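Local coordinates for uncharacterized protein SCO6318 (Streptomyces coelicolor A3, PDB 2QZ7) that is of unknown function but belongs to the TerD family, homologous to tellurium resistance proteins, and binds sodium ions in the crystal, at residues A[46-51]-A[93-98]. Numbering follows the deposited sequence.
Sequences IIATTY and MTFELD
Selenomethionine Met93 supplies most of the 93-98 side of this interface, reaching across to the carbonyl oxygen and CG2 of Ile46 and to the CB of Ala48. Its CG stands anti to the backbone N (chi1 -173°) and chi2 is also extended, so the chain crosses the gap nearly straight before bending at chi3 (-71°). That bend lays Met93 CE against the Ile46 side of the facing strand, 3.6 Å from Ile46 O and 3.9 Å from Ile46 CG2. The selenium meets Ala48 instead, with Met93 SE 3.6 Å from Ala48 CB. Ile46 and Met93 run past one another in opposite directions, so they pack alongside rather than tip to tip; Ile46 CD1 comes within 3.9 Å of the Met93 backbone N. Ala48 CB is shared: besides the selenium it touches the rim of the Phe95 ring in the ring plane, 3.7 Å from Phe95 CE1. No hydrogen bond links 46-51 to 93-98, and the contact is apolar and buried. The axes of strands 46-51 and 93-95 approach to 9.2 Å, with 26° between their N-to-C directions, which fits two sheets packed face to face, not paired neighbours. In the second shell, Ile46 N is hydrogen-bonded to Glu91 OE2, a further tie between the two strands close to a sodium site that includes Glu91. Val109 of strand 104-113 and Leu30 of strand 26-31 also touch Ile46, while Ile75 meets both Met93 and Phe95. The contact thus lies inside a beta-sandwich, strand 44-52 between 62-64 and 104-113 in one sheet, strand 91-95 between 75-77 and 26-31 in the other.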
loop_
_atom_site.group_PDB
_atom_site.type_symbol
_atom_site.label_atom_id
_atom_site.label_comp_id
_atom_site.label_asym_id
_atom_site.label_seq_id
_atom_site.Cartn_x
_atom_site.Cartn_y
_atom_site.Cartn_z
ATOM N N ILE A 46 -3.349 -4.535 0.840
ATOM C CA ILE A 46 -2.170 -3.657 0.904
ATOM C C ILE A 46 -1.157 -4.225 -0.090
ATOM O O ILE A 46 -0.877 -5.445 -0.097
ATOM C CB ILE A 46 -1.506 -3.641 2.302
ATOM C CG1 ILE A 46 -2.501 -3.171 3.410
ATOM C CG2 ILE A 46 -0.248 -2.682 2.280
ATOM C CD1 ILE A 46 -1.905 -3.364 4.887
ATOM N N ILE A 47 -0.590 -3.349 -0.908
ATOM C CA ILE A 47 0.413 -3.762 -1.897
ATOM C C ILE A 47 1.569 -2.798 -1.804
ATOM O O ILE A 47 1.342 -1.603 -1.737
ATOM C CB ILE A 47 -0.178 -3.683 -3.352
ATOM C CG1 ILE A 47 -1.431 -4.596 -3.495
ATOM C CG2 ILE A 47 0.897 -4.058 -4.361
ATOM C CD1 ILE A 47 -2.130 -4.465 -4.903
ATOM N N ALA A 48 2.810 -3.298 -1.829
ATOM C CA ALA A 48 3.986 -2.416 -1.930
ATOM C C ALA A 48 4.919 -2.873 -3.055
ATOM O O ALA A 48 4.909 -4.046 -3.442
ATOM C CB ALA A 48 4.773 -2.385 -0.596
ATOM N N THR A 49 5.689 -1.921 -3.578
ATOM C CA THR A 49 6.743 -2.171 -4.576
ATOM C C THR A 49 7.974 -1.459 -4.186
ATOM O O THR A 49 7.905 -0.424 -3.551
ATOM C CB THR A 49 6.325 -1.694 -5.959
ATOM O OG1 THR A 49 5.567 -0.495 -5.798
ATOM C CG2 THR A 49 5.384 -2.772 -6.641
ATOM N N THR A 50 9.108 -2.024 -4.588
ATOM C CA THR A 50 10.427 -1.472 -4.327
ATOM C C THR A 50 11.024 -1.088 -5.692
ATOM O O THR A 50 10.619 -1.660 -6.750
ATOM C CB THR A 50 11.329 -2.541 -3.642
ATOM O OG1 THR A 50 11.358 -3.719 -4.462
ATOM C CG2 THR A 50 10.741 -2.925 -2.288
ATOM N N TYR A 51 11.920 -0.096 -5.651
ATOM C CA TYR A 51 12.550 0.528 -6.836
ATOM C C TYR A 51 14.054 0.675 -6.610
ATOM O O TYR A 51 14.489 1.061 -5.516
ATOM C CB TYR A 51 11.895 1.889 -7.187
ATOM C CG TYR A 51 10.421 1.679 -7.451
ATOM C CD1 TYR A 51 9.958 1.369 -8.748
ATOM C CD2 TYR A 51 9.494 1.692 -6.402
ATOM C CE1 TYR A 51 8.605 1.116 -8.980
ATOM C CE2 TYR A 51 8.142 1.414 -6.628
ATOM C CZ TYR A 51 7.708 1.128 -7.930
ATOM O OH TYR A 51 6.364 0.849 -8.182
HETATM N N MSE A 93 1.082 -4.634 6.996
HETATM C CA MSE A 93 2.358 -4.890 6.371
HETATM C C MSE A 93 3.409 -4.096 7.139
HETATM O O MSE A 93 3.292 -2.861 7.292
HETATM C CB MSE A 93 2.324 -4.407 4.893
HETATM C CG MSE A 93 3.614 -4.801 4.108
HETATM SE SE MSE A 93 3.580 -4.306 2.260
HETATM C CE MSE A 93 2.281 -5.601 1.691
ATOM N N THR A 94 4.434 -4.796 7.621
ATOM C CA THR A 94 5.571 -4.142 8.309
ATOM C C THR A 94 6.854 -4.098 7.449
ATOM O O THR A 94 7.270 -5.115 6.915
ATOM C CB THR A 94 5.820 -4.863 9.635
ATOM O OG1 THR A 94 4.635 -4.791 10.439
ATOM C CG2 THR A 94 7.033 -4.286 10.424
ATOM N N PHE A 95 7.521 -2.942 7.386
ATOM C CA PHE A 95 8.758 -2.790 6.629
ATOM C C PHE A 95 9.917 -2.524 7.545
ATOM O O PHE A 95 9.854 -1.603 8.366
ATOM C CB PHE A 95 8.717 -1.586 5.648
ATOM C CG PHE A 95 7.507 -1.556 4.748
ATOM C CD1 PHE A 95 7.670 -1.687 3.362
ATOM C CD2 PHE A 95 6.219 -1.398 5.264
ATOM C CE1 PHE A 95 6.581 -1.652 2.524
ATOM C CE2 PHE A 95 5.103 -1.359 4.405
ATOM C CZ PHE A 95 5.315 -1.474 3.035
ATOM N N GLU A 96 10.986 -3.292 7.374
ATOM C CA GLU A 96 12.205 -3.032 8.083
ATOM C C GLU A 96 13.051 -2.360 7.037
ATOM O O GLU A 96 13.901 -2.993 6.424
ATOM C CB GLU A 96 12.854 -4.329 8.595
ATOM C CG GLU A 96 12.009 -5.171 9.573
ATOM C CD GLU A 96 11.625 -4.446 10.878
ATOM O OE1 GLU A 96 12.421 -3.625 11.412
ATOM O OE2 GLU A 96 10.504 -4.715 11.387
ATOM N N LEU A 97 12.770 -1.077 6.817
ATOM C CA LEU A 97 13.443 -0.226 5.816
ATOM C C LEU A 97 14.976 -0.247 5.925
ATOM O O LEU A 97 15.685 -0.343 4.926
ATOM C CB LEU A 97 12.898 1.209 5.920
ATOM C CG LEU A 97 11.377 1.348 5.626
ATOM C CD1 LEU A 97 10.918 2.779 5.819
ATOM C CD2 LEU A 97 11.031 0.909 4.247
ATOM N N ASP A 98 15.470 -0.207 7.151
ATOM C CA ASP A 98 16.905 -0.169 7.411
ATOM C C ASP A 98 17.625 -1.435 6.948
ATOM O O ASP A 98 18.824 -1.423 6.782
ATOM C CB ASP A 98 17.174 0.132 8.889
ATOM C CG ASP A 98 16.644 -0.951 9.847
ATOM O OD1 ASP A 98 17.228 -1.046 10.950
ATOM O OD2 ASP A 98 15.641 -1.668 9.556
#